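Sugar kinase MJ0406 (Methanococcus jannaschii, PDB 2C4E) catalyses the ATP-dependent phosphorylation of nucleosides, chiefly inosine, guanosine and cytidine, to their monophosphates, working as a homodimer of the ribokinase family with magnesium or manganese as cofactor. Local coordinates at residues Cys147-Tyr152 and Leu173-Glu178; Asn58-Ser63 and Phe129-Val134; Lys87-Glu92 and Ala118-Glu123; Gly51-Gly56 and Asn80-Ile85. All blocks are in the same frame, centred on the assembly; numbering follows the deposited sequence.

All four contacts belong to the ribokinase fold. Along the chain contact 4 opens first, its segments alternating with those of contact 2; contact 3 falls between the segments of contact 2, and contact 1 comes last. Contact 2 links strand 58-62, outermost in the large sheet within the chain, to strand 131-136. Contact 4, about 11 Å away between centres, packs helix 44-54 against loop 80-85, which hydrogen-bonds to strand 58-62. Contact 3 uses the short sheet of strands 64-65 and 89-90. Contact 1, its centre about 16 Å from that of contact 2, pairs helices 141-151 and 170-178; Ala151 touches Val134 and Phe129, and Cys147 touches Phe129. Distant parts of the chain are thus joined round one sheet.

Contact 1 of 4, residues Cys147-Tyr152 and Leu173-Glu178; sequences CAKKAY and LLEIIE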
loop_
_atom_site.group_PDB
_atom_site.type_symbol
_atom_site.label_atom_id
_atom_site.label_comp_id
_atom_site.label_asym_id
_atom_site.label_seq_id
_atom_site.Cartn_x
_atom_site.Cartn_y
_atom_site.Cartn_z
ATOM N N CYS A 147 15.912 13.783 22.251
ATOM C CA CYS A 147 15.850 12.701 23.232
ATOM C C CYS A 147 17.236 12.359 23.757
ATOM O O CYS A 147 17.415 12.250 24.982
ATOM C CB CYS A 147 15.202 11.449 22.646
ATOM S SG CYS A 147 13.430 11.626 22.367
ATOM N N ALA A 148 18.203 12.236 22.848
ATOM C CA ALA A 148 19.579 11.894 23.217
ATOM C C ALA A 148 20.159 12.974 24.102
ATOM O O ALA A 148 20.759 12.675 25.113
ATOM C CB ALA A 148 20.445 11.721 21.991
ATOM N N LYS A 149 19.962 14.236 23.718
ATOM C CA LYS A 149 20.561 15.346 24.462
ATOM C C LYS A 149 19.910 15.530 25.831
ATOM O O LYS A 149 20.591 15.878 26.790
ATOM C CB LYS A 149 20.543 16.639 23.623
ATOM C CG LYS A 149 21.538 16.579 22.471
ATOM C CD LYS A 149 21.528 17.789 21.547
ATOM C CE LYS A 149 22.278 18.968 22.126
ATOM N NZ LYS A 149 22.573 19.980 21.073
ATOM N N LYS A 150 18.615 15.252 25.956
ATOM C CA LYS A 150 17.946 15.311 27.255
ATOM C C LYS A 150 18.315 14.158 28.191
ATOM O O LYS A 150 18.489 14.356 29.409
ATOM C CB LYS A 150 16.428 15.335 27.065
ATOM C CG LYS A 150 15.648 15.785 28.309
ATOM C CD LYS A 150 14.165 15.875 28.000
ATOM C CE LYS A 150 13.365 16.288 29.215
ATOM N NZ LYS A 150 13.649 17.677 29.647
ATOM N N ALA A 151 18.444 12.966 27.627
ATOM C CA ALA A 151 18.692 11.756 28.407
ATOM C C ALA A 151 20.158 11.599 28.775
ATOM O O ALA A 151 20.494 11.131 29.859
ATOM C CB ALA A 151 18.216 10.541 27.646
ATOM N N TYR A 152 21.062 11.997 27.893
ATOM C CA TYR A 152 22.471 11.709 28.140
ATOM C C TYR A 152 22.945 12.339 29.457
ATOM O O TYR A 152 22.680 13.498 29.761
ATOM C CB TYR A 152 23.315 12.198 26.967
ATOM C CG TYR A 152 24.755 11.754 26.970
ATOM C CD1 TYR A 152 25.109 10.449 26.629
ATOM C CD2 TYR A 152 25.765 12.639 27.335
ATOM C CE1 TYR A 152 26.456 10.044 26.625
ATOM C CE2 TYR A 152 27.097 12.242 27.335
ATOM C CZ TYR A 152 27.424 10.935 26.983
ATOM O OH TYR A 152 28.751 10.563 26.973
ATOM N N LEU A 173 25.133 14.065 12.992
ATOM C CA LEU A 173 25.525 12.713 13.381
ATOM C C LEU A 173 26.559 12.747 14.488
ATOM O O LEU A 173 26.493 11.951 15.425
ATOM C CB LEU A 173 26.069 11.931 12.176
ATOM C CG LEU A 173 26.319 10.443 12.410
ATOM C CD1 LEU A 173 25.035 9.753 12.876
ATOM C CD2 LEU A 173 26.877 9.795 11.130
ATOM N N LEU A 174 27.502 13.674 14.389
ATOM C CA LEU A 174 28.524 13.827 15.404
ATOM C C LEU A 174 27.832 14.211 16.704
ATOM O O LEU A 174 28.117 13.645 17.745
ATOM C CB LEU A 174 29.538 14.895 14.995
ATOM C CG LEU A 174 30.703 15.143 15.944
ATOM C CD1 LEU A 174 31.525 13.875 16.147
ATOM C CD2 LEU A 174 31.583 16.280 15.385
ATOM N N GLU A 175 26.864 15.113 16.622
ATOM C CA GLU A 175 26.160 15.573 17.834
ATOM C C GLU A 175 25.392 14.465 18.551
ATOM O O GLU A 175 25.486 14.347 19.759
ATOM C CB GLU A 175 25.228 16.743 17.511
ATOM C CG GLU A 175 24.620 17.397 18.740
ATOM C CD GLU A 175 25.608 18.191 19.588
ATOM O OE1 GLU A 175 26.811 18.287 19.234
ATOM O OE2 GLU A 175 25.163 18.738 20.616
ATOM N N ILE A 176 24.638 13.639 17.831
ATOM C CA ILE A 176 23.895 12.588 18.509
ATOM C C ILE A 176 24.835 11.509 19.063
ATOM O O ILE A 176 24.603 10.979 20.144
ATOM C CB ILE A 176 22.781 12.015 17.598
ATOM C CG1 ILE A 176 21.781 11.212 18.424
ATOM C CG2 ILE A 176 23.359 11.156 16.456
ATOM C CD1 ILE A 176 20.442 11.060 17.756
ATOM N N ILE A 177 25.905 11.204 18.338
ATOM C CA ILE A 177 26.889 10.230 18.795
ATOM C C ILE A 177 27.591 10.716 20.065
ATOM O O ILE A 177 27.940 9.912 20.919
ATOM C CB ILE A 177 27.912 9.892 17.673
ATOM C CG1 ILE A 177 27.233 9.032 16.630
ATOM C CG2 ILE A 177 29.158 9.204 18.238
ATOM C CD1 ILE A 177 28.138 8.715 15.415
ATOM N N GLU A 178 27.748 12.035 20.203
ATOM C CA GLU A 178 28.420 12.589 21.356
ATOM C C GLU A 178 27.496 12.460 22.577
ATOM O O GLU A 178 27.949 12.586 23.704
ATOM C CB GLU A 178 28.931 14.019 21.086
ATOM C CG GLU A 178 30.122 13.937 20.118
ATOM C CD GLU A 178 30.901 15.209 19.914
ATOM O OE1 GLU A 178 30.283 16.294 19.901
ATOM O OE2 GLU A 178 32.138 15.094 19.723
#
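Ala148 and Ile176 form the close-packed centre of this helix pair, where the backbones come nearest, with 6.4 Å between their CA atoms. The methyl CB of Ala148 points at the neighbouring helix and meets CG1 of Ile176 at 3.8 Å. The isoleucine reaches it because CG1 stands anti to the backbone N (chi1 -164°), which carries that branch toward the alanine. Both residues are buried, and the small alanine lets the two helices approach closely.

Away from this apolar centre the contact becomes polar and more open. The exposed Lys149 bends at its third torsion (chi3 79°) and lies roughly perpendicular to the side chain of Glu175, forming a salt bridge from NZ to Glu175 OE2 at 2.9 Å. The ammonium group meets the oxygen on its anti side and somewhat out of the carboxylate plane; the same oxygen takes a weak hydrogen bond from His179. At the other margin, just beyond the end of helix 141-151, the ring of Tyr152 turns a face to the backbone of Glu178. The carbonyl O of Glu178 sits 3.6 Å above this face, displaced toward the rim, while the Glu178 carboxylate forms a salt bridge with Arg207. A bound magnesium ion lies about 4 Å from the tyrosine side chain.

The two helices flank the central sheet of the ribokinase fold: Ala148 also rests on Ile136 of strand 131-136, Ile176 touches Phe159 of strand 156-159, and Leu173 and Ile177 pack helix 170-178 against helix 187-197.

Contact 2 of 4, residues Asn58-Ser63 and Phe129-Val134; sequences NSELLS and FNTEIV
Glu60 and Thr131 reach toward each other from the two segments, and the carboxylate of Glu60 comes to rest against a methyl group: OE2 lies 3.6 Å from CG2 of Thr131. Glu60, with Phe129, contributes most of the surface buried here. Its CG lies between the backbone N and the carbonyl carbon (chi1 64°), and the rest of the chain runs out extended, sending the acid across to the segment 129-134. A water bridges the two segments, donating to Glu60 OE2 at 2.7 Å and accepting from the backbone N of Asn130 at 2.8 Å. Thr9 also hydrogen-bonds to OE2, so that this buried oxygen has two polar partners besides the methyl contact; the OG1 of Thr131 is bonded to Thr9 as well.

The phenyl group of Phe129 supplies the apolar half. Leu62 comes in across it, and its CD1 meets the ring edge near the ring plane, 4.0 Å from Phe129 CE1.

Strand 7-11 runs between strands 58-62 and 131-136 in the parallel part of the large sheet, and these side chains bridge over it: Phe129 rests on Thr9, Thr131 on Lys7. Beyond the corner at Glu132, Ile133 packs against helix 245-258.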
loop_
_atom_site.group_PDB
_atom_site.type_symbol
_atom_site.label_atom_id
_atom_site.label_comp_id
_atom_site.label_asym_id
_atom_site.label_seq_id
_atom_site.Cartn_x
_atom_site.Cartn_y
_atom_site.Cartn_z
ATOM N N ASN A 58 10.936 -4.689 31.690
ATOM C CA ASN A 58 9.814 -3.789 31.511
ATOM C C ASN A 58 10.210 -2.744 30.504
ATOM O O ASN A 58 11.297 -2.201 30.588
ATOM C CB ASN A 58 9.414 -3.149 32.840
ATOM C CG ASN A 58 8.807 -4.150 33.799
ATOM O OD1 ASN A 58 7.969 -4.962 33.414
ATOM N ND2 ASN A 58 9.240 -4.111 35.048
ATOM N N SER A 59 9.377 -2.525 29.500
ATOM C CA SER A 59 9.656 -1.507 28.508
ATOM C C SER A 59 8.515 -0.518 28.433
ATOM O O SER A 59 7.386 -0.784 28.847
ATOM C CB SER A 59 9.928 -2.120 27.131
ATOM O OG SER A 59 8.816 -2.842 26.649
ATOM N N GLU A 60 8.840 0.651 27.920
ATOM C CA GLU A 60 7.856 1.673 27.651
ATOM C C GLU A 60 8.137 2.200 26.259
ATOM O O GLU A 60 9.266 2.168 25.795
ATOM C CB GLU A 60 7.902 2.790 28.702
ATOM C CG GLU A 60 9.179 3.613 28.788
ATOM C CD GLU A 60 9.077 4.748 29.814
ATOM O OE1 GLU A 60 8.179 4.699 30.674
ATOM O OE2 GLU A 60 9.899 5.697 29.768
ATOM N N LEU A 61 7.103 2.688 25.604
ATOM C CA LEU A 61 7.182 3.098 24.221
ATOM C C LEU A 61 6.792 4.552 24.058
ATOM O O LEU A 61 5.795 5.009 24.651
ATOM C CB LEU A 61 6.253 2.189 23.420
ATOM C CG LEU A 61 6.285 2.133 21.892
ATOM C CD1 LEU A 61 7.617 1.702 21.352
ATOM C CD2 LEU A 61 5.205 1.157 21.452
ATOM N N LEU A 62 7.579 5.291 23.282
ATOM C CA LEU A 62 7.259 6.665 22.916
ATOM C C LEU A 62 7.232 6.719 21.391
ATOM O O LEU A 62 8.276 6.619 20.750
ATOM C CB LEU A 62 8.289 7.655 23.470
ATOM C CG LEU A 62 7.846 9.125 23.456
ATOM C CD1 LEU A 62 8.810 9.940 24.294
ATOM C CD2 LEU A 62 7.760 9.692 22.039
ATOM N N SER A 63 6.026 6.847 20.837
ATOM C CA SER A 63 5.799 6.930 19.400
ATOM C C SER A 63 4.619 7.844 19.114
ATOM O O SER A 63 3.785 8.076 19.988
ATOM C CB SER A 63 5.451 5.556 18.810
ATOM O OG SER A 63 6.378 4.559 19.180
ATOM N N PHE A 129 12.859 11.077 31.216
ATOM C CA PHE A 129 12.818 9.637 31.243
ATOM C C PHE A 129 13.356 9.190 32.581
ATOM O O PHE A 129 14.348 9.736 33.070
ATOM C CB PHE A 129 13.711 9.085 30.125
ATOM C CG PHE A 129 13.298 9.523 28.741
ATOM C CD1 PHE A 129 12.188 8.976 28.147
ATOM C CD2 PHE A 129 14.016 10.481 28.049
ATOM C CE1 PHE A 129 11.806 9.364 26.875
ATOM C CE2 PHE A 129 13.615 10.864 26.779
ATOM C CZ PHE A 129 12.522 10.286 26.207
ATOM N N ASN A 130 12.703 8.203 33.183
ATOM C CA ASN A 130 13.146 7.670 34.454
ATOM C C ASN A 130 13.671 6.255 34.333
ATOM O O ASN A 130 13.821 5.556 35.340
ATOM C CB ASN A 130 11.987 7.714 35.468
ATOM C CG ASN A 130 11.510 9.124 35.741
ATOM O OD1 ASN A 130 10.295 9.371 35.876
ATOM N ND2 ASN A 130 12.452 10.063 35.846
ATOM N N THR A 131 13.971 5.846 33.107
ATOM C CA THR A 131 14.434 4.497 32.820
ATOM C C THR A 131 15.959 4.376 32.823
ATOM O O THR A 131 16.672 5.357 32.700
ATOM C CB THR A 131 13.897 4.067 31.445
ATOM O OG1 THR A 131 14.082 5.132 30.496
ATOM C CG2 THR A 131 12.393 3.843 31.514
ATOM N N GLU A 132 16.456 3.152 32.957
ATOM C CA GLU A 132 17.898 2.920 32.923
ATOM C C GLU A 132 18.492 3.198 31.552
ATOM O O GLU A 132 19.607 3.676 31.470
ATOM C CB GLU A 132 18.231 1.497 33.342
ATOM C CG GLU A 132 18.233 1.367 34.855
ATOM C CD GLU A 132 18.381 -0.038 35.365
ATOM O OE1 GLU A 132 18.903 -0.904 34.631
ATOM O OE2 GLU A 132 17.993 -0.246 36.538
ATOM N N ILE A 133 17.757 2.833 30.508
ATOM C CA ILE A 133 18.194 3.028 29.116
ATOM C C ILE A 133 17.092 3.666 28.307
ATOM O O ILE A 133 15.931 3.293 28.432
ATOM C CB ILE A 133 18.593 1.698 28.441
ATOM C CG1 ILE A 133 19.665 0.992 29.262
ATOM C CG2 ILE A 133 19.052 1.976 27.007
ATOM C CD1 ILE A 133 20.152 -0.303 28.645
ATOM N N VAL A 134 17.456 4.660 27.513
ATOM C CA VAL A 134 16.586 5.217 26.502
ATOM C C VAL A 134 17.171 4.773 25.165
ATOM O O VAL A 134 18.281 5.182 24.791
ATOM C CB VAL A 134 16.541 6.757 26.608
ATOM C CG1 VAL A 134 15.811 7.353 25.445
ATOM C CG2 VAL A 134 15.899 7.160 27.939
HETATM O O HOH W 1 10.391 6.995 32.086
#

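Contact 3 of 4, residues Lys87-Glu92 and Ala118-Glu123; sequences KLYYSE and AKHYKE
Tyr89 lays the CE1 corner of its ring over one face of the His120 imidazole, with Tyr89 CE1 3.4 Å from His120 CG. The carbon stands above the imidazole near its rim rather than its middle, and the two ring planes are inclined at 50°, an oblique aromatic pair. Having its CG anti to the backbone N (chi1 179°) swings the phenol out toward the histidine. The opposite face of the imidazole is covered by the aliphatic part of Lys119, whose CD sits over the ring centre, so His120 is sandwiched between an aromatic ring and a methylene chain.

Both ring nitrogens are engaged as well. Ser91 OG lies at the imidazole edge, near its plane, and shares a hydrogen bond of 2.6 Å with His120 NE2. On the other nitrogen, His120 ND1 donates to Glu123 OE1 at 2.8 Å in a nearly straight bond (172°) that stays in the ring plane, although it reaches the carboxylate from outside the latter's own plane. The result is a buried histidine whose rotation is fixed by bonds at both nitrogens, in a histidine-carboxylate pair away from the annotated sites. In the ribokinase fold this joins the short parallel sheet of strands 64-65 and 89-90 to the 3-10 turn between strands 109-114 and 131-136; Cys64 of that sheet touches both Tyr89 and His120.

Glu123 has a second partner: Lys119 NZ binds its OE2 at 2.8 Å on the syn lone pair. The carboxylate may favour a protonated imidazole, an effect the nearby Lys119 would offset. Ser91 OG is held in turn by the backbone N of Glu94.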
loop_
_atom_site.group_PDB
_atom_site.type_symbol
_atom_site.label_atom_id
_atom_site.label_comp_id
_atom_site.label_asym_id
_atom_site.label_seq_id
_atom_site.Cartn_x
_atom_site.Cartn_y
_atom_site.Cartn_z
ATOM N N LYS A 87 3.136 7.120 27.165
ATOM C CA LYS A 87 3.790 8.236 26.472
ATOM C C LYS A 87 3.426 8.322 24.968
ATOM O O LYS A 87 3.927 9.204 24.278
ATOM C CB LYS A 87 5.311 8.192 26.652
ATOM C CG LYS A 87 5.807 8.493 28.083
ATOM C CD LYS A 87 7.261 8.084 28.268
ATOM C CE LYS A 87 7.856 8.652 29.546
ATOM N NZ LYS A 87 7.076 8.193 30.727
ATOM N N LEU A 88 2.555 7.449 24.457
ATOM C CA LEU A 88 2.175 7.533 23.039
ATOM C C LEU A 88 1.401 8.827 22.772
ATOM O O LEU A 88 0.563 9.236 23.577
ATOM C CB LEU A 88 1.309 6.351 22.598
ATOM C CG LEU A 88 1.906 4.950 22.500
ATOM C CD1 LEU A 88 0.914 3.999 21.833
ATOM C CD2 LEU A 88 3.243 4.934 21.772
ATOM N N TYR A 89 1.717 9.473 21.653
ATOM C CA TYR A 89 0.934 10.575 21.134
ATOM C C TYR A 89 -0.063 10.016 20.125
ATOM O O TYR A 89 0.326 9.333 19.187
ATOM C CB TYR A 89 1.831 11.614 20.457
ATOM C CG TYR A 89 1.040 12.766 19.895
ATOM C CD1 TYR A 89 0.593 12.749 18.576
ATOM C CD2 TYR A 89 0.693 13.851 20.697
ATOM C CE1 TYR A 89 -0.162 13.800 18.064
ATOM C CE2 TYR A 89 -0.059 14.903 20.194
ATOM C CZ TYR A 89 -0.479 14.870 18.877
ATOM O OH TYR A 89 -1.222 15.905 18.361
ATOM N N TYR A 90 -1.347 10.302 20.330
ATOM C CA TYR A 90 -2.406 9.845 19.438
ATOM C C TYR A 90 -2.862 11.008 18.566
ATOM O O TYR A 90 -3.348 12.022 19.075
ATOM C CB TYR A 90 -3.598 9.332 20.249
ATOM C CG TYR A 90 -3.408 7.950 20.832
ATOM C CD1 TYR A 90 -2.606 7.742 21.952
ATOM C CD2 TYR A 90 -4.049 6.850 20.268
ATOM C CE1 TYR A 90 -2.447 6.469 22.489
ATOM C CE2 TYR A 90 -3.902 5.585 20.795
ATOM C CZ TYR A 90 -3.099 5.395 21.900
ATOM O OH TYR A 90 -2.960 4.129 22.411
ATOM N N SER A 91 -2.705 10.861 17.255
ATOM C CA SER A 91 -3.117 11.888 16.305
ATOM C C SER A 91 -4.608 11.756 16.010
ATOM O O SER A 91 -5.127 10.647 15.893
ATOM C CB SER A 91 -2.326 11.762 15.004
ATOM O OG SER A 91 -2.687 12.784 14.092
ATOM N N GLU A 92 -5.286 12.895 15.897
ATOM C CA GLU A 92 -6.692 12.937 15.509
ATOM C C GLU A 92 -6.830 12.944 13.982
ATOM O O GLU A 92 -7.819 12.445 13.442
ATOM C CB GLU A 92 -7.370 14.192 16.092
ATOM C CG GLU A 92 -7.207 14.370 17.600
ATOM C CD GLU A 92 -7.971 15.566 18.146
ATOM O OE1 GLU A 92 -7.619 16.720 17.803
ATOM O OE2 GLU A 92 -8.935 15.361 18.918
ATOM N N ALA A 118 3.823 10.389 12.263
ATOM C CA ALA A 118 5.194 10.825 12.548
ATOM C C ALA A 118 5.431 12.312 12.235
ATOM O O ALA A 118 6.409 12.906 12.705
ATOM C CB ALA A 118 6.189 9.962 11.784
ATOM N N LYS A 119 4.542 12.925 11.454
ATOM C CA LYS A 119 4.610 14.371 11.235
ATOM C C LYS A 119 4.559 15.146 12.561
ATOM O O LYS A 119 5.029 16.279 12.639
ATOM C CB LYS A 119 3.511 14.853 10.263
ATOM C CG LYS A 119 2.090 14.814 10.818
ATOM C CD LYS A 119 1.766 16.050 11.635
ATOM C CE LYS A 119 0.409 16.595 11.357
ATOM N NZ LYS A 119 0.223 17.951 11.959
ATOM N N HIS A 120 3.985 14.536 13.597
ATOM C CA HIS A 120 3.785 15.218 14.873
ATOM C C HIS A 120 5.057 15.353 15.717
ATOM O O HIS A 120 5.073 16.190 16.616
ATOM C CB HIS A 120 2.693 14.526 15.709
ATOM C CG HIS A 120 1.314 14.685 15.159
ATOM N ND1 HIS A 120 0.677 15.907 15.081
ATOM C CD2 HIS A 120 0.449 13.777 14.647
ATOM C CE1 HIS A 120 -0.521 15.740 14.552
ATOM N NE2 HIS A 120 -0.686 14.458 14.286
ATOM N N TYR A 121 6.101 14.553 15.472
ATOM C CA TYR A 121 7.322 14.679 16.278
ATOM C C TYR A 121 7.857 16.115 16.324
ATOM O O TYR A 121 8.281 16.574 17.373
ATOM C CB TYR A 121 8.453 13.738 15.818
ATOM C CG TYR A 121 8.204 12.279 16.118
ATOM C CD1 TYR A 121 7.907 11.390 15.092
ATOM C CD2 TYR A 121 8.227 11.791 17.425
ATOM C CE1 TYR A 121 7.673 10.060 15.340
ATOM C CE2 TYR A 121 7.989 10.448 17.684
ATOM C CZ TYR A 121 7.717 9.589 16.631
ATOM O OH TYR A 121 7.456 8.265 16.856
ATOM N N LYS A 122 7.837 16.827 15.200
ATOM C CA LYS A 122 8.353 18.204 15.183
ATOM C C LYS A 122 7.525 19.185 16.030
ATOM O O LYS A 122 7.992 20.276 16.346
ATOM C CB LYS A 122 8.533 18.714 13.745
ATOM C CG LYS A 122 7.259 18.878 12.947
ATOM C CD LYS A 122 7.582 19.313 11.507
ATOM C CE LYS A 122 6.442 19.046 10.535
ATOM N NZ LYS A 122 5.911 17.654 10.639
ATOM N N GLU A 123 6.307 18.798 16.392
ATOM C CA GLU A 123 5.466 19.590 17.294
ATOM C C GLU A 123 5.735 19.302 18.770
ATOM O O GLU A 123 5.257 20.027 19.634
ATOM C CB GLU A 123 3.986 19.306 17.023
ATOM C CG GLU A 123 3.509 19.664 15.622
ATOM C CD GLU A 123 2.292 18.857 15.190
ATOM O OE1 GLU A 123 1.545 18.347 16.061
ATOM O OE2 GLU A 123 2.085 18.732 13.967
#

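Contact 4 of 4, residues Gly51-Gly56 and Asn80-Ile85; sequences GIKKLG and NLDINI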
loop_
_atom_site.group_PDB
_atom_site.type_symbol
_atom_site.label_atom_id
_atom_site.label_comp_id
_atom_site.label_asym_id
_atom_site.label_seq_id
_atom_site.Cartn_x
_atom_site.Cartn_y
_atom_site.Cartn_z
ATOM N N GLY A 51 10.205 -7.007 22.057
ATOM C CA GLY A 51 11.266 -7.980 22.301
ATOM C C GLY A 51 11.834 -7.891 23.706
ATOM O O GLY A 51 12.112 -8.908 24.350
ATOM N N ILE A 52 12.007 -6.669 24.190
ATOM C CA ILE A 52 12.521 -6.433 25.542
ATOM C C ILE A 52 11.549 -7.015 26.555
ATOM O O ILE A 52 11.945 -7.739 27.470
ATOM C CB ILE A 52 12.749 -4.929 25.778
ATOM C CG1 ILE A 52 13.982 -4.466 24.984
ATOM C CG2 ILE A 52 12.916 -4.639 27.260
ATOM C CD1 ILE A 52 14.042 -2.965 24.792
ATOM N N LYS A 53 10.264 -6.740 26.360
ATOM C CA LYS A 53 9.235 -7.191 27.297
ATOM C C LYS A 53 9.142 -8.707 27.311
ATOM O O LYS A 53 8.984 -9.300 28.362
ATOM C CB LYS A 53 7.881 -6.576 26.961
ATOM C CG LYS A 53 6.796 -6.858 28.002
ATOM C CD LYS A 53 7.085 -6.171 29.355
ATOM C CE LYS A 53 5.960 -6.397 30.338
ATOM N NZ LYS A 53 6.023 -5.495 31.530
ATOM N N LYS A 54 9.253 -9.317 26.135
ATOM C CA LYS A 54 9.212 -10.771 26.007
ATOM C C LYS A 54 10.366 -11.426 26.761
ATOM O O LYS A 54 10.209 -12.529 27.273
ATOM C CB LYS A 54 9.241 -11.180 24.530
ATOM C CG LYS A 54 7.856 -11.208 23.871
ATOM C CD LYS A 54 7.012 -12.387 24.420
ATOM C CE LYS A 54 6.664 -13.460 23.371
ATOM N NZ LYS A 54 7.064 -14.824 23.823
ATOM N N LEU A 55 11.510 -10.738 26.815
ATOM C CA LEU A 55 12.685 -11.188 27.583
ATOM C C LEU A 55 12.604 -10.898 29.089
ATOM O O LEU A 55 13.560 -11.140 29.819
ATOM C CB LEU A 55 13.964 -10.579 27.004
ATOM C CG LEU A 55 14.283 -11.053 25.586
ATOM C CD1 LEU A 55 15.379 -10.205 24.975
ATOM C CD2 LEU A 55 14.634 -12.525 25.569
ATOM N N GLY A 56 11.481 -10.368 29.551
ATOM C CA GLY A 56 11.246 -10.172 30.971
ATOM C C GLY A 56 11.754 -8.861 31.526
ATOM O O GLY A 56 12.006 -8.756 32.723
ATOM N N ASN A 80 -2.003 -5.845 26.326
ATOM C CA ASN A 80 -2.041 -7.231 26.794
ATOM C C ASN A 80 -0.656 -7.763 27.137
ATOM O O ASN A 80 -0.516 -8.646 27.989
ATOM C CB ASN A 80 -2.733 -8.143 25.765
ATOM C CG ASN A 80 -4.248 -8.103 25.867
ATOM O OD1 ASN A 80 -4.815 -7.411 26.717
ATOM N ND2 ASN A 80 -4.917 -8.856 24.996
ATOM N N LEU A 81 0.367 -7.209 26.490
ATOM C CA LEU A 81 1.752 -7.537 26.797
ATOM C C LEU A 81 2.310 -6.715 27.962
ATOM O O LEU A 81 3.463 -6.901 28.334
ATOM C CB LEU A 81 2.627 -7.349 25.552
ATOM C CG LEU A 81 2.352 -8.361 24.435
ATOM C CD1 LEU A 81 2.875 -7.853 23.099
ATOM C CD2 LEU A 81 2.969 -9.720 24.771
ATOM N N ASP A 82 1.500 -5.817 28.531
ATOM C CA ASP A 82 1.909 -4.979 29.672
ATOM C C ASP A 82 3.055 -4.038 29.297
ATOM O O ASP A 82 3.958 -3.787 30.086
ATOM C CB ASP A 82 2.297 -5.855 30.875
ATOM C CG ASP A 82 1.987 -5.199 32.209
ATOM O OD1 ASP A 82 2.429 -4.055 32.448
ATOM O OD2 ASP A 82 1.299 -5.761 33.087
ATOM N N ILE A 83 3.021 -3.524 28.075
ATOM C CA ILE A 83 4.005 -2.548 27.648
ATOM C C ILE A 83 3.407 -1.172 27.944
ATOM O O ILE A 83 2.295 -0.885 27.535
ATOM C CB ILE A 83 4.389 -2.760 26.170
ATOM C CG1 ILE A 83 5.201 -4.065 26.063
ATOM C CG2 ILE A 83 5.228 -1.591 25.664
ATOM C CD1 ILE A 83 5.517 -4.503 24.678
ATOM N N ASN A 84 4.148 -0.358 28.690
ATOM C CA ASN A 84 3.705 0.972 29.106
ATOM C C ASN A 84 3.631 1.846 27.858
ATOM O O ASN A 84 4.653 2.141 27.239
ATOM C CB ASN A 84 4.699 1.532 30.137
ATOM C CG ASN A 84 4.286 2.882 30.737
ATOM O OD1 ASN A 84 4.598 3.167 31.904
ATOM N ND2 ASN A 84 3.621 3.707 29.966
ATOM N N ILE A 85 2.416 2.229 27.472
ATOM C CA ILE A 85 2.217 3.071 26.299
ATOM C C ILE A 85 1.606 4.403 26.710
ATOM O O ILE A 85 0.970 5.070 25.901
ATOM C CB ILE A 85 1.346 2.350 25.257
ATOM C CG1 ILE A 85 0.012 1.886 25.883
ATOM C CG2 ILE A 85 2.107 1.189 24.690
ATOM C CD1 ILE A 85 -1.037 1.505 24.890
#
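Two helix ends, each closed by a Schellman motif, meet here: helix 44-54 is closed at Gly56 and helix 73-80 at Asp82, each the first residue past the helical backbone angles, with positive phi. Lys53, from the last turn of the first, carries the contact by lying along the turn that follows the second. Its chain leaves with CG anti to the backbone N (chi1 -173°) and bends at the next torsion (67°), bringing the methylenes down on the backbone. Lys53 CE comes to 3.2 Å from Leu81 O, and Lys53 NZ donates to Asp82 O at 3.0 Å from well above the carbonyl plane. The carboxylate gives only a long ion pair, with Asp82 OD1 4.0 Å from Lys53 NZ. The ammonium group is also hydrogen-bonded to Asn58 OD1.

Nearer the lysine backbone, Ile83 and Lys53 run antiparallel alongside one another, with Ile83 CG1 3.8 Å from Lys53 CG. Ile83 is buried and also rests on Ser59 and Leu78.

A lysine thus ties one C-terminal helix cap to another where both segments lead to strand 58-62 of the ribokinase-fold sheet, an alpha/beta arrangement of helices packed on a largely parallel sheet.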